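Local coordinates for protein Alpha/beta hydrolase (Pseudomonas aeruginosa PAO1, PDB 4R1D) that probably acts as a calcium-binding lipase, Tle4, a toxin of the bacterial type VI secretion system that is kept in check by its partner Tli4, at residues D203-G208 / L231-K236; E426-Y431 / V552-Q557; R134-V139 / P146-M151. All coordinates share one frame; numbering follows the deposited sequence.

How the interactions relate
Interactions 1 and 2 lie on the same six-stranded parallel sheet, with centres about 20 Å apart: interaction 1 on strand 201-206, outermost within this chain, interaction 2 on strand 427-432, next to the strand at the other end. Interaction 3 touches interaction 1, their centres being about 13 Å apart. Two probable hydrogen bonds join them: Cys206 N to Arg134 O at 2.8 Å and Trp136 NE1 to Val204 O at 3.0 Å. Calcium marks the first contact, where Asp203 binds it directly; the side chain of Trp136 in interaction 3 comes within about 8 Å of the ion. Interaction 2 touches neither, its nearest atoms being about 8 Å from interaction 1 and about 5 Å from interaction 3.

Interaction 1 (D203-G208 / L231-K236); sequences DVWCAG and LPFYQK. With CA (calcium ion), chain C.
Tyr234, on helix 215-238, carries the polar part of this contact through its phenol oxygen, which is gripped by two groups of strand 201-206. As donor, Tyr234 OH makes a very short hydrogen bond of 2.5 Å to Asp203 OD2. As acceptor, it takes the indole N-H, with Trp205 NE1 2.9 Å from Tyr234 OH. The angle of 165° at the hydrogen makes this second bond nearly straight, and the oxygen lies in the indole plane, at its edge. The Asp203 carboxylate and the phenol ring are almost coplanar, and OD2 lies at the rim of the ring, in its plane.

The aromatic part is a cluster of Trp205, Phe233 and Tyr234. The six-membered ring of Trp205 turns its edge toward the face of Phe233 in an offset edge-to-face pair, centroids 5.5 Å apart and planes at 61°, and Trp205 CZ2 is 3.8 Å from Phe233 CD2. The Phe233 ring gets there because its CG stands opposite the backbone N about the first side-chain bond (chi1 171°). Trp205 and Tyr234 meet rim to rim, Trp205 CZ2 lying 4.0 Å from Tyr234 CE2. The guanidinium of Arg134 adds a cation-pi contact to Trp205.

The metal part belongs to the other carboxylate oxygen: Asp203 OD1 is 2.5 Å from the calcium ion. Two waters, Glu152, Asp156 and the carbonyl oxygen of Phe202 also bind the ion.

Asp203 is thus used at both oxygens. Calcium on OD1 and the phenol on OD2 together probably hold the carboxylate's rotation, and the metal is the likelier stabiliser of its charge. Tyr234 is a second-shell residue of the calcium site, and Trp205 helps to hold its hydroxyl in place.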
ATOM      1  N   ASP A 203      -6.601  21.295  14.860  1.00 16.17           N
ATOM      2  CA  ASP A 203      -6.666  21.183  13.401  1.00 15.88           C
ATOM      3  C   ASP A 203      -6.305  19.746  13.034  1.00 13.49           C
ATOM      4  O   ASP A 203      -5.322  19.210  13.550  1.00 15.42           O
ATOM      5  CB  ASP A 203      -5.626  22.086  12.742  1.00 14.65           C
ATOM      6  CG  ASP A 203      -5.995  23.561  12.781  1.00 22.52           C
ATOM      7  OD1 ASP A 203      -7.194  23.899  12.824  1.00 21.87           O
ATOM      8  OD2 ASP A 203      -5.061  24.391  12.733  1.00 23.43           O
ATOM      9  N   VAL A 204      -7.074  19.136  12.140  1.00 13.56           N
ATOM     10  CA  VAL A 204      -6.805  17.748  11.746  1.00 16.38           C
ATOM     11  C   VAL A 204      -5.928  17.699  10.498  1.00 17.17           C
ATOM     12  O   VAL A 204      -6.305  18.230   9.454  1.00 18.11           O
ATOM     13  CB  VAL A 204      -8.104  16.991  11.442  1.00 14.23           C
ATOM     14  CG1 VAL A 204      -7.798  15.539  11.053  1.00 15.10           C
ATOM     15  CG2 VAL A 204      -9.061  17.038  12.663  1.00 15.02           C
ATOM     16  N   TRP A 205      -4.775  17.041  10.615  1.00 14.09           N
ATOM     17  CA  TRP A 205      -3.848  16.863   9.504  1.00 17.12           C
ATOM     18  C   TRP A 205      -3.821  15.382   9.165  1.00 15.72           C
ATOM     19  O   TRP A 205      -3.976  14.547  10.047  1.00 16.02           O
ATOM     20  CB  TRP A 205      -2.444  17.322   9.900  1.00 16.80           C
ATOM     21  CG  TRP A 205      -2.369  18.794  10.139  1.00 14.83           C
ATOM     22  CD1 TRP A 205      -2.823  19.467  11.237  1.00 17.65           C
ATOM     23  CD2 TRP A 205      -1.804  19.781   9.264  1.00 15.31           C
ATOM     24  NE1 TRP A 205      -2.567  20.815  11.101  1.00 16.54           N
ATOM     25  CE2 TRP A 205      -1.953  21.033   9.894  1.00 14.55           C
ATOM     26  CE3 TRP A 205      -1.191  19.726   8.005  1.00 17.54           C
ATOM     27  CZ2 TRP A 205      -1.503  22.222   9.317  1.00 18.57           C
ATOM     28  CZ3 TRP A 205      -0.746  20.908   7.428  1.00 19.99           C
ATOM     29  CH2 TRP A 205      -0.913  22.142   8.083  1.00 17.46           C
ATOM     30  N   CYS A 206      -3.634  15.062   7.892  1.00 16.34           N
ATOM     31  CA  CYS A 206      -3.782  13.686   7.430  1.00 13.81           C
ATOM     32  C   CYS A 206      -2.437  13.074   7.060  1.00 15.49           C
ATOM     33  O   CYS A 206      -1.857  13.417   6.025  1.00 15.93           O
ATOM     34  CB  CYS A 206      -4.696  13.643   6.217  1.00 15.87           C
ATOM     35  SG  CYS A 206      -5.115  11.966   5.669  1.00 17.04           S
ATOM     36  N   ALA A 207      -1.957  12.166   7.903  1.00 15.61           N
ATOM     37  CA  ALA A 207      -0.657  11.542   7.686  1.00 13.46           C
ATOM     38  C   ALA A 207      -0.762  10.275   6.854  1.00 16.63           C
ATOM     39  O   ALA A 207      -0.456   9.177   7.328  1.00 16.67           O
ATOM     40  CB  ALA A 207       0.019  11.247   9.020  1.00 17.14           C
ATOM     41  N   GLY A 208      -1.195  10.418   5.606  1.00 15.89           N
ATOM     42  CA  GLY A 208      -1.193   9.278   4.699  1.00 15.11           C
ATOM     43  C   GLY A 208       0.221   8.717   4.597  1.00 14.03           C
ATOM     44  O   GLY A 208       1.207   9.447   4.781  1.00 16.67           O
ATOM     45  N   LEU A 231       4.256  21.194  11.825  1.00 15.95           N
ATOM     46  CA  LEU A 231       4.677  22.191  12.809  1.00 19.06           C
ATOM     47  C   LEU A 231       5.168  23.486  12.146  1.00 20.44           C
ATOM     48  O   LEU A 231       4.846  24.578  12.616  1.00 18.55           O
ATOM     49  CB  LEU A 231       5.700  21.621  13.789  1.00 18.64           C
ATOM     50  CG  LEU A 231       5.171  20.466  14.653  1.00 22.22           C
ATOM     51  CD1 LEU A 231       6.231  19.973  15.623  1.00 21.73           C
ATOM     52  CD2 LEU A 231       3.917  20.877  15.404  1.00 20.72           C
ATOM     53  N   PRO A 232       5.916  23.374  11.033  1.00 18.59           N
ATOM     54  CA  PRO A 232       6.352  24.626  10.399  1.00 21.32           C
ATOM     55  C   PRO A 232       5.189  25.502   9.934  1.00 19.89           C
ATOM     56  O   PRO A 232       5.313  26.723   9.915  1.00 23.57           O
ATOM     57  CB  PRO A 232       7.195  24.139   9.218  1.00 22.71           C
ATOM     58  CG  PRO A 232       7.807  22.862   9.732  1.00 21.94           C
ATOM     59  CD  PRO A 232       6.675  22.213  10.536  1.00 17.91           C
ATOM     60  N   PHE A 233       4.062  24.906   9.565  1.00 18.57           N
ATOM     61  CA  PHE A 233       2.904  25.738   9.272  1.00 19.75           C
ATOM     62  C   PHE A 233       2.568  26.643  10.465  1.00 23.19           C
ATOM     63  O   PHE A 233       2.320  27.834  10.287  1.00 25.13           O
ATOM     64  CB  PHE A 233       1.680  24.902   8.877  1.00 22.18           C
ATOM     65  CG  PHE A 233       0.409  25.707   8.787  1.00 24.74           C
ATOM     66  CD1 PHE A 233       0.075  26.374   7.617  1.00 27.96           C
ATOM     67  CD2 PHE A 233      -0.440  25.818   9.879  1.00 26.29           C
ATOM     68  CE1 PHE A 233      -1.089  27.126   7.530  1.00 29.26           C
ATOM     69  CE2 PHE A 233      -1.609  26.571   9.799  1.00 27.30           C
ATOM     70  CZ  PHE A 233      -1.931  27.226   8.622  1.00 32.90           C
ATOM     71  N   TYR A 234       2.549  26.083  11.675  1.00 21.98           N
ATOM     72  CA  TYR A 234       2.206  26.876  12.859  1.00 19.43           C
ATOM     73  C   TYR A 234       3.328  27.841  13.231  1.00 21.35           C
ATOM     74  O   TYR A 234       3.064  28.956  13.686  1.00 22.16           O
ATOM     75  CB  TYR A 234       1.811  25.986  14.045  1.00 17.12           C
ATOM     76  CG  TYR A 234       0.551  25.225  13.739  1.00 21.85           C
ATOM     77  CD1 TYR A 234      -0.688  25.854  13.782  1.00 24.35           C
ATOM     78  CD2 TYR A 234       0.599  23.894  13.347  1.00 20.45           C
ATOM     79  CE1 TYR A 234      -1.848  25.167  13.467  1.00 20.50           C
ATOM     80  CE2 TYR A 234      -0.550  23.209  13.028  1.00 18.41           C
ATOM     81  CZ  TYR A 234      -1.764  23.841  13.092  1.00 22.74           C
ATOM     82  OH  TYR A 234      -2.906  23.140  12.772  1.00 23.52           O
ATOM     83  N   GLN A 235       4.573  27.427  13.014  1.00 18.49           N
ATOM     84  CA  GLN A 235       5.694  28.338  13.253  1.00 21.49           C
ATOM     85  C   GLN A 235       5.460  29.626  12.472  1.00 26.84           C
ATOM     86  O   GLN A 235       5.525  30.725  13.028  1.00 24.14           O
ATOM     87  CB  GLN A 235       7.032  27.714  12.844  1.00 23.86           C
ATOM     88  CG  GLN A 235       8.258  28.568  13.204  1.00 22.60           C
ATOM     89  CD  GLN A 235       8.369  29.843  12.370  1.00 29.47           C
ATOM     90  OE1 GLN A 235       8.290  29.801  11.141  1.00 26.73           O
ATOM     91  NE2 GLN A 235       8.539  30.984  13.041  1.00 25.16           N
ATOM     92  N   LYS A 236       5.164  29.481  11.185  1.00 24.28           N
ATOM     93  CA  LYS A 236       4.975  30.630  10.311  1.00 28.71           C
ATOM     94  C   LYS A 236       3.682  31.376  10.606  1.00 28.82           C
ATOM     95  O   LYS A 236       3.663  32.602  10.672  1.00 29.38           O
ATOM     96  CB  LYS A 236       4.995  30.193   8.846  1.00 29.16           C
ATOM     97  CG  LYS A 236       4.639  31.311   7.887  1.00 39.85           C
ATOM     98  CD  LYS A 236       5.553  31.315   6.673  1.00 45.02           C
ATOM     99  CE  LYS A 236       5.520  32.675   5.982  1.00 43.96           C
ATOM    100  NZ  LYS A 236       6.739  32.918   5.159  1.00 51.34           N
TER
HETATM  101 CA    CA C 601      -9.597  23.754  13.370  1.00 22.22          CA
HETATM  102  O   HOH W   1      -9.700  25.219  11.256  1.00 29.64           O
HETATM  103  O   HOH W   2      -9.017  26.101  14.423  1.00 28.46           O

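Interaction 2 (E426-Y431 / V552-Q557); sequences ETYAHY and VIKITQ
Tyr428 projects from strand 427-432 of the parallel sheet of this alpha/beta hydrolase and brings its ring up to two side chains, Lys554 and Ile555, of helix 542-556. The contact is a strand-to-helix packing. The strand runs between strands 274-280 and 515-519 in the sheet; just before it begins, the CA atoms of Glu426 and Ile555 are 6.9 Å apart.

The two helix residues divide the tyrosine between them. Ile555 takes the CD1-CE1 side: its CG1 is 3.7 Å from Tyr428 CE1, and the next carbon, Ile555 CD1, lies 3.9 Å from Tyr428 CD1. These two side chains run past each other in opposite directions. The same methyl, Ile555 CD1, also approaches the backbone at Glu426 O, at 4.0 Å.

Lys554 meets the hydroxyl end of the ring instead, crossing Tyr428 at about a right angle. Its CB is 3.4 Å from Tyr428 OH and 3.7 Å from Tyr428 CZ, so the base of the lysine does the touching. A bend at the second torsion (chi2 -63°) then turns the rest of the chain away from the strand, and the ammonium group forms a salt bridge with Glu193 and a hydrogen bond with the carbonyl of Pro188. The carboxylate of Glu426 is likewise engaged outside the contact, by Lys514.

The helix side also contains a doubly used carbonyl. Thr556 N bonds to Val552 O in the usual helical way at 3.0 Å, while Thr556 OG1 reaches Val552 O at 2.6 Å. The hydroxyl comes from above the carbonyl plane, 36° out of it, and the amide from its opposite face.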
ATOM      1  N   GLU A 426      -0.819   6.947  27.221  1.00 16.08           N
ATOM      2  CA  GLU A 426      -2.134   7.578  27.152  1.00 15.15           C
ATOM      3  C   GLU A 426      -2.859   7.094  25.892  1.00 16.68           C
ATOM      4  O   GLU A 426      -3.092   7.861  24.962  1.00 18.24           O
ATOM      5  CB  GLU A 426      -2.006   9.100  27.160  1.00 13.25           C
ATOM      6  CG  GLU A 426      -1.105   9.627  28.291  1.00 16.34           C
ATOM      7  CD  GLU A 426      -1.701   9.387  29.682  1.00 22.51           C
ATOM      8  OE1 GLU A 426      -2.926   9.189  29.789  1.00 21.44           O
ATOM      9  OE2 GLU A 426      -0.941   9.409  30.668  1.00 29.33           O
ATOM     10  N   THR A 427      -3.201   5.812  25.880  1.00 16.45           N
ATOM     11  CA  THR A 427      -3.805   5.194  24.713  1.00 15.98           C
ATOM     12  C   THR A 427      -5.282   4.921  24.956  1.00 18.42           C
ATOM     13  O   THR A 427      -5.655   4.293  25.961  1.00 17.00           O
ATOM     14  CB  THR A 427      -3.092   3.871  24.351  1.00 15.97           C
ATOM     15  OG1 THR A 427      -1.775   4.153  23.864  1.00 17.07           O
ATOM     16  CG2 THR A 427      -3.862   3.147  23.267  1.00 15.58           C
ATOM     17  N   TYR A 428      -6.115   5.408  24.040  1.00 14.64           N
ATOM     18  CA  TYR A 428      -7.559   5.177  24.081  1.00 15.61           C
ATOM     19  C   TYR A 428      -7.936   4.400  22.834  1.00 16.23           C
ATOM     20  O   TYR A 428      -7.888   4.921  21.718  1.00 16.27           O
ATOM     21  CB  TYR A 428      -8.306   6.518  24.130  1.00 17.59           C
ATOM     22  CG  TYR A 428      -8.040   7.285  25.411  1.00 14.77           C
ATOM     23  CD1 TYR A 428      -6.811   7.913  25.641  1.00 15.91           C
ATOM     24  CD2 TYR A 428      -9.011   7.355  26.403  1.00 15.67           C
ATOM     25  CE1 TYR A 428      -6.567   8.596  26.843  1.00 16.70           C
ATOM     26  CE2 TYR A 428      -8.777   8.034  27.586  1.00 15.65           C
ATOM     27  CZ  TYR A 428      -7.570   8.640  27.807  1.00 16.58           C
ATOM     28  OH  TYR A 428      -7.387   9.303  28.999  1.00 17.71           O
ATOM     29  N   ALA A 429      -8.277   3.130  23.011  1.00 14.34           N
ATOM     30  CA  ALA A 429      -8.496   2.255  21.871  1.00 12.33           C
ATOM     31  C   ALA A 429      -9.973   1.873  21.752  1.00 14.37           C
ATOM     32  O   ALA A 429     -10.657   1.722  22.758  1.00 16.26           O
ATOM     33  CB  ALA A 429      -7.644   1.007  22.029  1.00 12.65           C
ATOM     34  N   HIS A 430     -10.461   1.717  20.523  1.00 13.05           N
ATOM     35  CA  HIS A 430     -11.787   1.135  20.310  1.00 12.95           C
ATOM     36  C   HIS A 430     -11.709   0.109  19.176  1.00 15.70           C
ATOM     37  O   HIS A 430     -10.847   0.191  18.304  1.00 14.21           O
ATOM     38  CB  HIS A 430     -12.857   2.212  20.035  1.00 12.84           C
ATOM     39  CG  HIS A 430     -12.622   2.984  18.771  1.00 12.49           C
ATOM     40  ND1 HIS A 430     -11.870   4.140  18.734  1.00 13.51           N
ATOM     41  CD2 HIS A 430     -13.013   2.745  17.496  1.00 14.13           C
ATOM     42  CE1 HIS A 430     -11.814   4.584  17.488  1.00 12.41           C
ATOM     43  NE2 HIS A 430     -12.495   3.754  16.718  1.00 11.70           N
ATOM     44  N   TYR A 431     -12.586  -0.880  19.202  1.00 12.84           N
ATOM     45  CA  TYR A 431     -12.535  -1.927  18.197  1.00 15.38           C
ATOM     46  C   TYR A 431     -13.891  -2.615  18.072  1.00 15.15           C
ATOM     47  O   TYR A 431     -14.737  -2.491  18.958  1.00 14.95           O
ATOM     48  CB  TYR A 431     -11.434  -2.944  18.538  1.00 14.62           C
ATOM     49  CG  TYR A 431     -11.629  -3.639  19.870  1.00 15.23           C
ATOM     50  CD1 TYR A 431     -11.412  -2.966  21.068  1.00 14.58           C
ATOM     51  CD2 TYR A 431     -12.034  -4.972  19.927  1.00 17.50           C
ATOM     52  CE1 TYR A 431     -11.596  -3.603  22.295  1.00 13.23           C
ATOM     53  CE2 TYR A 431     -12.211  -5.612  21.139  1.00 17.45           C
ATOM     54  CZ  TYR A 431     -11.990  -4.928  22.316  1.00 15.59           C
ATOM     55  OH  TYR A 431     -12.172  -5.571  23.527  1.00 14.69           O
ATOM     56  N   VAL A 552      -9.561  12.432  22.529  1.00 16.36           N
ATOM     57  CA  VAL A 552      -8.894  13.713  22.302  1.00 16.83           C
ATOM     58  C   VAL A 552      -9.093  14.656  23.486  1.00 15.53           C
ATOM     59  O   VAL A 552      -8.138  15.304  23.949  1.00 14.42           O
ATOM     60  CB  VAL A 552      -9.369  14.362  21.005  1.00 15.33           C
ATOM     61  CG1 VAL A 552      -8.890  15.821  20.910  1.00 14.10           C
ATOM     62  CG2 VAL A 552      -8.873  13.538  19.815  1.00 12.44           C
ATOM     63  N   ILE A 553     -10.327  14.721  23.979  1.00 14.41           N
ATOM     64  CA  ILE A 553     -10.619  15.554  25.141  1.00 15.41           C
ATOM     65  C   ILE A 553      -9.820  15.125  26.379  1.00 14.97           C
ATOM     66  O   ILE A 553      -9.208  15.959  27.059  1.00 14.46           O
ATOM     67  CB  ILE A 553     -12.110  15.576  25.481  1.00 14.35           C
ATOM     68  CG1 ILE A 553     -12.907  16.242  24.349  1.00 17.23           C
ATOM     69  CG2 ILE A 553     -12.322  16.304  26.829  1.00 14.58           C
ATOM     70  CD1 ILE A 553     -12.439  17.681  24.020  1.00 14.16           C
ATOM     71  N   LYS A 554      -9.817  13.831  26.673  1.00 15.73           N
ATOM     72  CA  LYS A 554      -9.061  13.336  27.814  1.00 17.78           C
ATOM     73  C   LYS A 554      -7.553  13.594  27.689  1.00 18.19           C
ATOM     74  O   LYS A 554      -6.922  14.096  28.623  1.00 16.23           O
ATOM     75  CB  LYS A 554      -9.358  11.861  28.066  1.00 16.13           C
ATOM     76  CG  LYS A 554     -10.786  11.595  28.585  1.00 17.83           C
ATOM     77  CD  LYS A 554     -11.024  12.254  29.951  1.00 17.52           C
ATOM     78  CE  LYS A 554     -12.412  11.919  30.508  1.00 18.78           C
ATOM     79  NZ  LYS A 554     -12.564  12.291  31.964  1.00 17.33           N
ATOM     80  N   ILE A 555      -6.980  13.279  26.525  1.00 15.39           N
ATOM     81  CA  ILE A 555      -5.551  13.474  26.308  1.00 16.84           C
ATOM     82  C   ILE A 555      -5.158  14.945  26.462  1.00 15.74           C
ATOM     83  O   ILE A 555      -4.101  15.263  27.001  1.00 15.89           O
ATOM     84  CB  ILE A 555      -5.123  12.949  24.916  1.00 17.67           C
ATOM     85  CG1 ILE A 555      -5.259  11.421  24.890  1.00 13.84           C
ATOM     86  CG2 ILE A 555      -3.673  13.421  24.574  1.00 15.82           C
ATOM     87  CD1 ILE A 555      -5.356  10.785  23.485  1.00 16.63           C
ATOM     88  N   THR A 556      -6.012  15.828  25.966  1.00 15.46           N
ATOM     89  CA  THR A 556      -5.803  17.276  26.028  1.00 15.39           C
ATOM     90  C   THR A 556      -5.620  17.817  27.458  1.00 15.83           C
ATOM     91  O   THR A 556      -4.937  18.828  27.671  1.00 16.40           O
ATOM     92  CB  THR A 556      -6.975  18.000  25.314  1.00 17.59           C
ATOM     93  OG1 THR A 556      -6.979  17.632  23.926  1.00 18.05           O
ATOM     94  CG2 THR A 556      -6.854  19.502  25.421  1.00 15.12           C
ATOM     95  N   GLN A 557      -6.212  17.145  28.435  1.00 16.30           N
ATOM     96  CA  GLN A 557      -6.063  17.567  29.829  1.00 17.75           C
ATOM     97  C   GLN A 557      -4.588  17.579  30.249  1.00 20.35           C
ATOM     98  O   GLN A 557      -4.198  18.278  31.188  1.00 22.13           O
ATOM     99  CB  GLN A 557      -6.901  16.682  30.752  1.00 19.10           C
ATOM    100  CG  GLN A 557      -8.372  16.559  30.338  1.00 18.58           C
ATOM    101  CD  GLN A 557      -9.028  17.907  30.041  1.00 18.03           C
ATOM    102  OE1 GLN A 557      -9.616  18.113  28.968  1.00 19.64           O
ATOM    103  NE2 GLN A 557      -8.949  18.824  30.996  1.00 16.07           N
TER

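Interaction 3 (R134-V139 / P146-M151); sequences RGWGKV and PVMGLM
Met148 reaches across Trp136 by its first two torsions, chi1 and an extended chi2 (-169°), which run the chain out to SD over the indole; the bend at the third (chi3 -67°) then places the terminal methyl CE over the ring. The chain and the ring slide past each other in opposite directions, and three points along the methionine can be located over the indole. Met148 CB stands 3.9 Å from the centroid of the Trp136 six-membered ring, nearly on the ring normal, as a CH-pi contact. Met148 SD is placed 4.0 Å from the centroid of the five-membered ring, again almost straight above it. The terminal methyl continues over the same face, with Met148 CE 3.8 Å from Trp136 CG.

The same methyl also meets Val139 tip to tip: Met148 CE and Val139 CG2 are 3.9 Å apart. At the far end of the ring the helix backbone closes in, Trp136 CH2 being 3.5 Å from Gly149 CA and 3.6 Å from Met148 O.

All four touching residues are buried. The polar atom of the indole is satisfied by strand 201-206, where Trp136 NE1 gives a hydrogen bond to Val204 O; Val204 and Cys206 of that strand also touch Met148. Just before the tryptophan, Gly135 has positive phi and closes helix 128-133 with a Schellman motif, so the chain leaves the helix and turns into the segment that bears Trp136 and Val139.

The Met148-Trp136 pair is a Met-aromatic contact, here packing helix 141-155, which supplies the calcium ligand Glu152, against the loop that precedes it, beside the strand of the alpha/beta hydrolase sheet that is outermost within this chain.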
ATOM      1  N   ARG A 134      -3.972  20.230   4.167  1.00 15.87           N
ATOM      2  CA  ARG A 134      -3.981  19.368   5.352  1.00 16.13           C
ATOM      3  C   ARG A 134      -3.798  17.894   4.984  1.00 16.34           C
ATOM      4  O   ARG A 134      -3.771  17.042   5.869  1.00 15.60           O
ATOM      5  CB  ARG A 134      -5.291  19.503   6.129  1.00 15.26           C
ATOM      6  CG  ARG A 134      -5.623  20.902   6.617  1.00 20.84           C
ATOM      7  CD  ARG A 134      -4.999  21.212   7.947  1.00 21.96           C
ATOM      8  NE  ARG A 134      -5.671  22.365   8.551  1.00 21.05           N
ATOM      9  CZ  ARG A 134      -6.785  22.273   9.268  1.00 25.98           C
ATOM     10  NH1 ARG A 134      -7.338  21.077   9.479  1.00 19.75           N
ATOM     11  NH2 ARG A 134      -7.347  23.372   9.771  1.00 26.23           N
ATOM     12  N   GLY A 135      -3.722  17.598   3.686  1.00 16.48           N
ATOM     13  CA  GLY A 135      -3.478  16.235   3.224  1.00 16.58           C
ATOM     14  C   GLY A 135      -4.688  15.314   3.147  1.00 13.06           C
ATOM     15  O   GLY A 135      -4.551  14.089   3.005  1.00 14.49           O
ATOM     16  N   TRP A 136      -5.884  15.881   3.211  1.00 13.49           N
ATOM     17  CA  TRP A 136      -7.080  15.044   3.240  1.00 18.21           C
ATOM     18  C   TRP A 136      -7.313  14.308   1.916  1.00 14.07           C
ATOM     19  O   TRP A 136      -8.102  13.371   1.865  1.00 14.90           O
ATOM     20  CB  TRP A 136      -8.318  15.862   3.593  1.00 17.28           C
ATOM     21  CG  TRP A 136      -8.333  16.428   4.990  1.00 15.49           C
ATOM     22  CD1 TRP A 136      -7.270  16.616   5.835  1.00 16.24           C
ATOM     23  CD2 TRP A 136      -9.486  16.896   5.685  1.00 15.40           C
ATOM     24  NE1 TRP A 136      -7.708  17.162   7.029  1.00 15.17           N
ATOM     25  CE2 TRP A 136      -9.063  17.343   6.955  1.00 17.44           C
ATOM     26  CE3 TRP A 136     -10.840  16.973   5.357  1.00 16.64           C
ATOM     27  CZ2 TRP A 136      -9.951  17.870   7.893  1.00 16.59           C
ATOM     28  CZ3 TRP A 136     -11.722  17.491   6.293  1.00 23.96           C
ATOM     29  CH2 TRP A 136     -11.270  17.936   7.543  1.00 16.49           C
ATOM     30  N   GLY A 137      -6.621  14.732   0.855  1.00 11.84           N
ATOM     31  CA  GLY A 137      -6.745  14.075  -0.433  1.00 14.92           C
ATOM     32  C   GLY A 137      -5.763  12.925  -0.581  1.00 16.79           C
ATOM     33  O   GLY A 137      -5.592  12.380  -1.666  1.00 14.42           O
ATOM     34  N   LYS A 138      -5.099  12.573   0.512  1.00 13.38           N
ATOM     35  CA  LYS A 138      -4.151  11.461   0.512  1.00 11.01           C
ATOM     36  C   LYS A 138      -4.822  10.118   0.733  1.00 15.68           C
ATOM     37  O   LYS A 138      -4.207   9.080   0.499  1.00 15.51           O
ATOM     38  CB  LYS A 138      -3.158  11.623   1.656  1.00 14.53           C
ATOM     39  CG  LYS A 138      -2.119  12.699   1.477  1.00 13.54           C
ATOM     40  CD  LYS A 138      -1.391  12.902   2.787  1.00 12.56           C
ATOM     41  CE  LYS A 138      -0.468  14.124   2.736  1.00 14.91           C
ATOM     42  NZ  LYS A 138       0.274  14.301   4.021  1.00 14.82           N
ATOM     43  N   VAL A 139      -6.054  10.134   1.231  1.00 12.80           N
ATOM     44  CA  VAL A 139      -6.679   8.911   1.742  1.00 13.99           C
ATOM     45  C   VAL A 139      -8.083   8.654   1.192  1.00 17.23           C
ATOM     46  O   VAL A 139      -8.735   9.561   0.673  1.00 17.10           O
ATOM     47  CB  VAL A 139      -6.743   8.917   3.288  1.00 11.42           C
ATOM     48  CG1 VAL A 139      -5.347   8.963   3.871  1.00 13.28           C
ATOM     49  CG2 VAL A 139      -7.586  10.089   3.782  1.00 14.64           C
ATOM     50  N   PRO A 146     -15.185  12.023   6.139  1.00 15.41           N
ATOM     51  CA  PRO A 146     -16.231  12.375   7.112  1.00 17.07           C
ATOM     52  C   PRO A 146     -15.711  12.491   8.547  1.00 13.00           C
ATOM     53  O   PRO A 146     -16.026  13.467   9.216  1.00 13.27           O
ATOM     54  CB  PRO A 146     -17.250  11.232   6.975  1.00 18.78           C
ATOM     55  CG  PRO A 146     -17.059  10.721   5.575  1.00 20.85           C
ATOM     56  CD  PRO A 146     -15.561  10.860   5.318  1.00 15.09           C
ATOM     57  N   VAL A 147     -14.919  11.540   9.031  1.00 14.54           N
ATOM     58  CA  VAL A 147     -14.490  11.634  10.427  1.00 12.53           C
ATOM     59  C   VAL A 147     -13.472  12.752  10.647  1.00 12.88           C
ATOM     60  O   VAL A 147     -13.456  13.397  11.695  1.00 14.68           O
ATOM     61  CB  VAL A 147     -13.957  10.287  10.965  1.00 12.65           C
ATOM     62  CG1 VAL A 147     -12.622   9.926  10.311  1.00 15.47           C
ATOM     63  CG2 VAL A 147     -13.835  10.329  12.493  1.00 17.37           C
ATOM     64  N   MET A 148     -12.640  13.008   9.642  1.00 12.97           N
ATOM     65  CA  MET A 148     -11.707  14.107   9.757  1.00 12.20           C
ATOM     66  C   MET A 148     -12.464  15.437   9.831  1.00 12.97           C
ATOM     67  O   MET A 148     -12.117  16.312  10.611  1.00 13.29           O
ATOM     68  CB  MET A 148     -10.697  14.091   8.610  1.00 12.02           C
ATOM     69  CG  MET A 148      -9.640  12.993   8.800  1.00 15.94           C
ATOM     70  SD  MET A 148      -8.260  13.168   7.631  1.00 15.19           S
ATOM     71  CE  MET A 148      -9.073  12.827   6.065  1.00 16.81           C
ATOM     72  N   GLY A 149     -13.517  15.566   9.034  1.00 15.28           N
ATOM     73  CA  GLY A 149     -14.279  16.799   9.008  1.00 15.52           C
ATOM     74  C   GLY A 149     -15.126  16.942  10.259  1.00 18.69           C
ATOM     75  O   GLY A 149     -15.359  18.051  10.743  1.00 16.20           O
ATOM     76  N   LEU A 150     -15.593  15.817  10.783  1.00 11.65           N
ATOM     77  CA  LEU A 150     -16.392  15.833  12.024  1.00 13.47           C
ATOM     78  C   LEU A 150     -15.563  16.293  13.217  1.00 15.82           C
ATOM     79  O   LEU A 150     -15.997  17.132  14.015  1.00 16.83           O
ATOM     80  CB  LEU A 150     -16.964  14.441  12.303  1.00 17.85           C
ATOM     81  CG  LEU A 150     -17.708  14.320  13.638  1.00 18.26           C
ATOM     82  CD1 LEU A 150     -18.930  15.225  13.625  1.00 20.62           C
ATOM     83  CD2 LEU A 150     -18.126  12.880  13.896  1.00 20.67           C
ATOM     84  N   MET A 151     -14.379  15.708  13.371  1.00 15.14           N
ATOM     85  CA  MET A 151     -13.499  16.088  14.456  1.00 16.25           C
ATOM     86  C   MET A 151     -13.136  17.563  14.331  1.00 15.26           C
ATOM     87  O   MET A 151     -13.060  18.293  15.324  1.00 15.02           O
ATOM     88  CB  MET A 151     -12.240  15.216  14.454  1.00 13.28           C
ATOM     89  CG  MET A 151     -12.508  13.773  14.813  1.00 15.10           C
ATOM     90  SD  MET A 151     -10.982  12.841  15.117  1.00 19.48           S
ATOM     91  CE  MET A 151     -10.210  12.832  13.472  1.00 18.39           C
TER